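Long-range contacts in oxidoreductase (Listeria innocua, PDB 3E18), which binds NAD and is probably an NAD-dependent oxidoreductase of the GFO/IDH/MocA family, although its substrate is not known: residues L204-T214 and A224-N232; E258-S269 and S288-P298. All coordinates share one frame; numbering follows the deposited sequence.

In the fold
Both interactions belong to one mixed sheet, the large open sheet that follows the NAD-binding Rossmann domain in GFO/IDH/MocA proteins. Interaction 1 pairs strands 211-218 and 223-229, consecutive strands of a hairpin inside that sheet. Interaction 2 adds strand 292-295 to strand 257-262 at one outer end of the sheet within this chain. Along the chain they come in series, the first ending before the second begins. Their centres lie about 35 Å apart and their nearest atoms about 16 Å. The first is largely buried, the side chain of Val228 about 13 Å from the bound NAD; the second lies at the surface. Both touch the second subunit, so the same sheet serves the dimer interface twice.

Interaction 1. Residues L204-T214 and A224-N232; sequences LGDEVDDGFVT and AQIEVGTTN
Thr230 gives its hydroxyl to the carbonyl of Asp210: OG1 stands 2.6 Å from Asp210 O, in the carbonyl plane and on a lone pair. The threonine's chi1 of 55° sets OG1 between its own backbone N and carbonyl carbon, which turns it to this acceptor. Near this bond, a water accepts from Thr230 N at 2.9 Å and donates to Asp210 OD1, also hydrogen-bonding Thr231 OG1. The Asp210 carboxylate is thus shared: OD1 has Ser201 OG as well, while OD2 takes Leu204 N at 2.8 Å, from above the carboxylate plane. Thr231 OG1 also bonds Lys242 of the second subunit.

From here the antiparallel hairpin of 211-218 and 223-229 runs on; the axes of 211-214 and 224-229 approach to 4.7 Å, at 169° between N-to-C directions. Phe212 and Val228 exchange N-H and C=O (Phe212 N to Val228 O, 3.0 Å), as do Thr214 and Ile226. On their face of the sheet, Phe212 CE2 meets Val228 CG2 at 3.4 Å, while Thr214 CG2 lies in plane at the ring edge and Thr214 OG1 bonds Ser197 O. On the other face, Val213 CG2 rests 3.6 Å from Gln225 NE2, beside an amide-carboxylate bond: Gln225 NE2 donates to Glu227 OE1 at 2.9 Å, almost in its own amide plane. Glu227 OE2 turns to His154, and Gln225 OE1 to Gln225 of the second subunit.

The carboxylates of Asp210 and Glu227 are each held by more than one partner, and the bonds of Gln225 and Thr231 carry the hairpin's hydrogen bonding into the dimer interface.

Interaction 2. Residues E258-S269 and S288-P298; sequences EIVKPTALAKTS and SEEATNTLSLP
Ile259 and Leu295 leave their strands on the same face of the sheet, CB to CB 4.2 Å apart. The isoleucine then runs toward the end of the partner segment: its CD1 reaches Pro298 CD at 3.7 Å, the two side chains at about a right angle, and its CG1 lies 4.0 Å from Leu297 CD2. Met137 of helix 129-140 packs against both Ile259 and Pro298. Farther along that face, the aliphatic part of Lys261 slants across Leu295, CD to CD1 at 3.8 Å; bends at chi3 and chi4 carry NZ off to the carbonyls of Glu245 and Thr142. On the other face Val260 crosses Thr294 obliquely, CG2 toward OG1; its CG1 meets Thr292 CB.

Strands 258-262 and 292-295 form an antiparallel pair at an end of the large mixed sheet that follows the Rossmann domain in GFO/IDH/MocA proteins; their N-to-C directions make 157°, and Ile259-Leu295 and Lys261-Asn293 are hydrogen-bonded pairs. Strand 292-295 is one of the sheet's two outermost within this chain, and Phe233 of the second subunit packs on Pro262 and Thr292.

Past the strand, Thr263 stands at about a right angle to Asn293, its CG2 3.4 Å from Asn293 ND2. Its chi1 of 72° sets OG1 between backbone N and carbonyl carbon, where it both donates to Glu290 O at 2.8 Å, in the carbonyl plane, and accepts from Leu265 N in an ST turn. The type I turn Thr263-Ala266 brings the methyls of Ala266 and Ala291 within 3.8 Å of each other. Beyond them, the hydroxyls Ser269 OG and Ser288 OG hydrogen-bond at 3.0 Å.

Interaction 1. Residues L204-T214 and A224-N232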
# COMPACT_ATOMS: atom_id res chain seq x y z
N LEU A 204 -10.31 6.79 -15.71
CA LEU A 204 -11.31 7.69 -16.27
C LEU A 204 -11.17 7.87 -17.78
O LEU A 204 -12.09 8.35 -18.45
CB LEU A 204 -11.30 9.04 -15.55
CG LEU A 204 -11.84 9.00 -14.11
CD1 LEU A 204 -11.91 10.38 -13.53
CD2 LEU A 204 -13.20 8.33 -14.04
N GLY A 205 -10.02 7.47 -18.32
CA GLY A 205 -9.79 7.50 -19.76
C GLY A 205 -9.27 8.82 -20.31
O GLY A 205 -9.27 9.02 -21.53
N ASP A 206 -8.80 9.70 -19.43
CA ASP A 206 -8.21 10.98 -19.83
C ASP A 206 -6.78 10.80 -20.30
O ASP A 206 -6.17 9.75 -20.07
CB ASP A 206 -8.26 11.99 -18.69
CG ASP A 206 -9.62 12.62 -18.53
OD1 ASP A 206 -10.15 13.17 -19.52
OD2 ASP A 206 -10.17 12.57 -17.41
N GLU A 207 -6.23 11.84 -20.93
CA GLU A 207 -4.83 11.82 -21.38
C GLU A 207 -3.86 12.04 -20.22
O GLU A 207 -2.65 11.75 -20.32
CB GLU A 207 -4.59 12.83 -22.51
CG GLU A 207 -4.87 14.29 -22.13
CD GLU A 207 -4.63 15.26 -23.28
OE1 GLU A 207 -5.47 15.30 -24.21
OE2 GLU A 207 -3.62 15.99 -23.23
N VAL A 208 -4.39 12.54 -19.11
CA VAL A 208 -3.64 12.70 -17.85
C VAL A 208 -4.14 11.73 -16.78
O VAL A 208 -5.26 11.23 -16.85
CB VAL A 208 -3.75 14.14 -17.29
CG1 VAL A 208 -3.16 15.14 -18.28
CG2 VAL A 208 -5.20 14.50 -16.94
N ASP A 209 -3.28 11.49 -15.79
CA ASP A 209 -3.57 10.58 -14.68
C ASP A 209 -4.69 11.10 -13.77
O ASP A 209 -4.73 12.29 -13.46
CB ASP A 209 -2.30 10.34 -13.86
CG ASP A 209 -1.80 11.60 -13.16
OD1 ASP A 209 -1.17 12.45 -13.82
OD2 ASP A 209 -2.04 11.73 -11.94
N ASP A 210 -5.59 10.21 -13.37
CA ASP A 210 -6.67 10.59 -12.46
C ASP A 210 -6.33 10.14 -11.04
O ASP A 210 -7.12 10.27 -10.10
CB ASP A 210 -8.02 10.05 -12.95
CG ASP A 210 -8.03 8.53 -13.11
OD1 ASP A 210 -7.87 7.82 -12.10
OD2 ASP A 210 -8.23 8.05 -14.25
N GLY A 211 -5.14 9.58 -10.90
CA GLY A 211 -4.69 9.16 -9.60
C GLY A 211 -3.35 8.48 -9.76
O GLY A 211 -2.91 8.20 -10.86
N PHE A 212 -2.72 8.18 -8.63
CA PHE A 212 -1.44 7.48 -8.64
C PHE A 212 -1.16 6.84 -7.30
O PHE A 212 -1.86 7.12 -6.32
CB PHE A 212 -0.30 8.44 -9.00
CG PHE A 212 -0.00 9.47 -7.94
CD1 PHE A 212 1.06 9.28 -7.07
CD2 PHE A 212 -0.78 10.63 -7.83
CE1 PHE A 212 1.33 10.22 -6.08
CE2 PHE A 212 -0.49 11.57 -6.84
CZ PHE A 212 0.57 11.35 -5.97
N VAL A 213 -0.12 6.02 -7.27
CA VAL A 213 0.43 5.57 -6.02
C VAL A 213 1.93 5.53 -6.25
O VAL A 213 2.37 5.25 -7.36
CB VAL A 213 -0.15 4.19 -5.58
CG1 VAL A 213 -0.16 3.19 -6.73
CG2 VAL A 213 0.60 3.62 -4.37
N THR A 214 2.70 5.86 -5.23
CA THR A 214 4.14 5.76 -5.31
C THR A 214 4.71 5.20 -4.01
O THR A 214 4.18 5.44 -2.94
CB THR A 214 4.77 7.14 -5.69
OG1 THR A 214 6.20 7.04 -5.66
CG2 THR A 214 4.31 8.25 -4.77
N ALA A 224 7.72 5.36 2.43
CA ALA A 224 6.44 6.08 2.37
C ALA A 224 5.67 5.61 1.20
O ALA A 224 6.25 5.26 0.18
CB ALA A 224 6.67 7.59 2.28
N GLN A 225 4.35 5.63 1.33
CA GLN A 225 3.50 5.36 0.21
C GLN A 225 2.59 6.57 0.13
O GLN A 225 1.98 6.93 1.13
CB GLN A 225 2.67 4.10 0.44
CG GLN A 225 1.71 3.79 -0.72
CD GLN A 225 1.03 2.44 -0.58
OE1 GLN A 225 1.59 1.52 -0.01
NE2 GLN A 225 -0.20 2.32 -1.11
N ILE A 226 2.54 7.20 -1.05
CA ILE A 226 1.72 8.40 -1.29
C ILE A 226 0.70 8.05 -2.33
O ILE A 226 1.01 7.43 -3.35
CB ILE A 226 2.57 9.62 -1.78
CG1 ILE A 226 3.78 9.87 -0.86
CG2 ILE A 226 1.71 10.84 -2.02
CD1 ILE A 226 3.47 10.10 0.62
N GLU A 227 -0.54 8.45 -2.13
CA GLU A 227 -1.53 7.98 -3.05
C GLU A 227 -2.55 9.09 -3.20
O GLU A 227 -2.81 9.80 -2.23
CB GLU A 227 -2.16 6.75 -2.40
CG GLU A 227 -3.01 5.87 -3.22
CD GLU A 227 -3.34 4.62 -2.43
OE1 GLU A 227 -2.46 3.74 -2.27
OE2 GLU A 227 -4.48 4.54 -1.94
N VAL A 228 -3.04 9.27 -4.41
CA VAL A 228 -4.20 10.12 -4.67
C VAL A 228 -5.11 9.29 -5.51
O VAL A 228 -4.66 8.58 -6.40
CB VAL A 228 -3.83 11.43 -5.43
CG1 VAL A 228 -5.10 12.23 -5.82
CG2 VAL A 228 -2.95 12.32 -4.58
N GLY A 229 -6.41 9.36 -5.24
CA GLY A 229 -7.35 8.67 -6.09
C GLY A 229 -8.58 9.54 -6.21
O GLY A 229 -8.96 10.22 -5.25
N THR A 230 -9.19 9.54 -7.39
CA THR A 230 -10.40 10.32 -7.67
C THR A 230 -11.54 9.42 -8.12
O THR A 230 -12.57 9.89 -8.61
CB THR A 230 -10.15 11.45 -8.72
OG1 THR A 230 -9.59 10.91 -9.93
CG2 THR A 230 -9.23 12.51 -8.17
N THR A 231 -11.36 8.11 -7.91
CA THR A 231 -12.34 7.10 -8.34
C THR A 231 -12.67 6.15 -7.17
O THR A 231 -13.02 4.98 -7.38
CB THR A 231 -11.78 6.26 -9.51
OG1 THR A 231 -10.45 5.81 -9.19
CG2 THR A 231 -11.70 7.10 -10.77
N ASN A 232 -12.53 6.66 -5.95
CA ASN A 232 -12.65 5.86 -4.75
C ASN A 232 -13.93 6.21 -4.01
O ASN A 232 -13.98 7.21 -3.30
CB ASN A 232 -11.47 6.13 -3.84
CG ASN A 232 -10.15 5.90 -4.52
OD1 ASN A 232 -9.88 6.46 -5.58
ND2 ASN A 232 -9.31 5.07 -3.92
O HOH W 1 -8.20 7.52 -9.21

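Interaction 2. Residues E258-S269 and S288-P298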
# COMPACT_ATOMS: atom_id res chain seq x y z
N GLU A 258 -6.50 7.95 16.16
CA GLU A 258 -5.95 7.57 17.43
C GLU A 258 -4.57 7.03 17.24
O GLU A 258 -4.10 6.85 16.13
CB GLU A 258 -6.81 6.49 18.11
CG GLU A 258 -6.90 5.16 17.38
CD GLU A 258 -7.76 4.14 18.11
OE1 GLU A 258 -8.76 4.55 18.74
OE2 GLU A 258 -7.44 2.94 18.05
N ILE A 259 -3.94 6.74 18.36
CA ILE A 259 -2.64 6.12 18.40
C ILE A 259 -2.75 4.89 19.30
O ILE A 259 -3.43 4.93 20.32
CB ILE A 259 -1.64 7.11 18.98
CG1 ILE A 259 -1.35 8.21 17.95
CG2 ILE A 259 -0.35 6.41 19.38
CD1 ILE A 259 -0.89 9.47 18.57
N VAL A 260 -2.10 3.80 18.90
CA VAL A 260 -1.99 2.60 19.73
C VAL A 260 -0.50 2.26 19.91
O VAL A 260 0.23 2.20 18.94
CB VAL A 260 -2.81 1.42 19.14
CG1 VAL A 260 -2.72 0.19 20.05
CG2 VAL A 260 -4.30 1.81 19.01
N LYS A 261 -0.06 2.10 21.15
CA LYS A 261 1.35 1.85 21.45
C LYS A 261 1.48 0.58 22.27
O LYS A 261 0.58 0.26 23.03
CB LYS A 261 1.91 2.99 22.30
CG LYS A 261 2.01 4.37 21.63
CD LYS A 261 2.42 5.47 22.64
CE LYS A 261 3.78 5.20 23.28
NZ LYS A 261 4.88 5.25 22.29
N PRO A 262 2.62 -0.13 22.16
CA PRO A 262 2.89 -1.26 23.05
C PRO A 262 3.24 -0.80 24.48
O PRO A 262 3.76 0.30 24.66
CB PRO A 262 4.14 -1.90 22.42
CG PRO A 262 4.83 -0.78 21.73
CD PRO A 262 3.71 0.09 21.20
N THR A 263 2.94 -1.64 25.46
CA THR A 263 3.39 -1.43 26.84
C THR A 263 4.54 -2.38 27.12
O THR A 263 4.83 -3.27 26.31
CB THR A 263 2.31 -1.74 27.87
OG1 THR A 263 2.11 -3.16 27.94
CG2 THR A 263 0.99 -1.08 27.52
N ALA A 264 5.18 -2.22 28.29
CA ALA A 264 6.23 -3.14 28.75
C ALA A 264 5.71 -4.54 29.10
O ALA A 264 6.50 -5.46 29.30
CB ALA A 264 6.97 -2.55 29.94
N LEU A 265 4.39 -4.70 29.18
CA LEU A 265 3.76 -5.99 29.50
C LEU A 265 3.48 -6.85 28.27
O LEU A 265 3.09 -8.01 28.40
CB LEU A 265 2.45 -5.79 30.27
CG LEU A 265 2.41 -4.90 31.51
CD1 LEU A 265 0.98 -4.79 32.01
CD2 LEU A 265 3.33 -5.41 32.61
N ALA A 266 3.64 -6.26 27.08
CA ALA A 266 3.41 -6.95 25.81
C ALA A 266 4.34 -8.15 25.59
O ALA A 266 3.93 -9.15 25.00
CB ALA A 266 3.52 -5.98 24.64
N LYS A 267 5.57 -8.05 26.10
CA LYS A 267 6.60 -9.08 25.93
C LYS A 267 6.29 -10.39 26.66
O LYS A 267 6.67 -11.47 26.18
CB LYS A 267 7.97 -8.54 26.36
CG LYS A 267 8.67 -7.70 25.30
CD LYS A 267 9.67 -6.72 25.91
CE LYS A 267 10.44 -5.98 24.81
NZ LYS A 267 11.26 -4.85 25.34
N THR A 268 5.62 -10.30 27.80
CA THR A 268 5.32 -11.47 28.63
C THR A 268 3.88 -11.97 28.47
O THR A 268 3.48 -12.97 29.07
CB THR A 268 5.60 -11.21 30.13
OG1 THR A 268 4.87 -10.05 30.56
CG2 THR A 268 7.08 -11.01 30.38
N SER A 269 3.09 -11.27 27.65
CA SER A 269 1.70 -11.64 27.46
C SER A 269 1.51 -12.45 26.18
O SER A 269 2.37 -12.46 25.30
CB SER A 269 0.82 -10.40 27.44
OG SER A 269 0.85 -9.78 26.17
N SER A 288 -3.46 -8.96 23.90
CA SER A 288 -4.17 -8.94 25.19
C SER A 288 -4.32 -7.50 25.69
O SER A 288 -3.52 -6.63 25.31
CB SER A 288 -3.45 -9.80 26.22
OG SER A 288 -2.11 -9.37 26.39
N GLU A 289 -5.34 -7.25 26.50
CA GLU A 289 -5.66 -5.90 27.03
C GLU A 289 -4.44 -5.19 27.63
O GLU A 289 -4.20 -4.01 27.35
CB GLU A 289 -6.81 -5.98 28.04
CG GLU A 289 -7.37 -4.63 28.49
CD GLU A 289 -8.78 -4.71 29.09
OE1 GLU A 289 -9.02 -5.55 29.99
OE2 GLU A 289 -9.66 -3.93 28.66
N GLU A 290 -3.65 -5.94 28.41
CA GLU A 290 -2.44 -5.42 29.07
C GLU A 290 -1.31 -4.98 28.13
O GLU A 290 -0.44 -4.21 28.54
CB GLU A 290 -1.91 -6.45 30.08
CG GLU A 290 -1.56 -7.82 29.50
CD GLU A 290 -2.67 -8.85 29.68
OE1 GLU A 290 -3.87 -8.50 29.61
OE2 GLU A 290 -2.33 -10.04 29.89
N ALA A 291 -1.31 -5.49 26.89
CA ALA A 291 -0.21 -5.30 25.93
C ALA A 291 -0.13 -3.92 25.26
O ALA A 291 0.92 -3.55 24.72
CB ALA A 291 -0.26 -6.40 24.86
N THR A 292 -1.23 -3.18 25.23
CA THR A 292 -1.24 -1.91 24.51
C THR A 292 -1.88 -0.76 25.30
O THR A 292 -2.69 -0.99 26.22
CB THR A 292 -1.97 -2.00 23.13
OG1 THR A 292 -3.37 -2.21 23.34
CG2 THR A 292 -1.40 -3.11 22.24
N ASN A 293 -1.52 0.45 24.91
CA ASN A 293 -2.22 1.67 25.33
C ASN A 293 -2.83 2.37 24.13
O ASN A 293 -2.20 2.47 23.08
CB ASN A 293 -1.24 2.63 25.99
CG ASN A 293 -0.83 2.20 27.38
OD1 ASN A 293 -1.66 1.77 28.18
ND2 ASN A 293 0.47 2.31 27.68
N THR A 294 -4.03 2.91 24.29
CA THR A 294 -4.64 3.70 23.24
C THR A 294 -4.69 5.16 23.65
O THR A 294 -5.17 5.50 24.74
CB THR A 294 -6.03 3.19 22.91
OG1 THR A 294 -5.93 1.82 22.50
CG2 THR A 294 -6.66 3.99 21.78
N LEU A 295 -4.19 6.03 22.76
CA LEU A 295 -4.05 7.45 23.03
C LEU A 295 -4.79 8.28 21.99
O LEU A 295 -5.00 7.84 20.86
CB LEU A 295 -2.57 7.86 23.00
CG LEU A 295 -1.54 7.39 24.02
CD1 LEU A 295 -1.18 5.91 23.90
CD2 LEU A 295 -0.28 8.21 23.81
N SER A 296 -5.17 9.48 22.38
CA SER A 296 -5.64 10.49 21.44
C SER A 296 -4.46 10.97 20.61
O SER A 296 -3.30 10.84 21.03
CB SER A 296 -6.27 11.67 22.18
OG SER A 296 -7.56 11.34 22.64
N LEU A 297 -4.76 11.46 19.41
CA LEU A 297 -3.80 12.20 18.60
C LEU A 297 -3.35 13.46 19.33
O LEU A 297 -4.18 14.11 19.97
CB LEU A 297 -4.42 12.59 17.24
CG LEU A 297 -4.81 11.43 16.31
CD1 LEU A 297 -5.69 11.90 15.17
CD2 LEU A 297 -3.57 10.76 15.78
N PRO A 298 -2.05 13.82 19.24
CA PRO A 298 -1.56 15.02 19.90
C PRO A 298 -2.14 16.28 19.26
O PRO A 298 -2.76 16.21 18.19
CB PRO A 298 -0.05 14.98 19.65
CG PRO A 298 0.25 13.65 19.09
CD PRO A 298 -0.99 13.13 18.49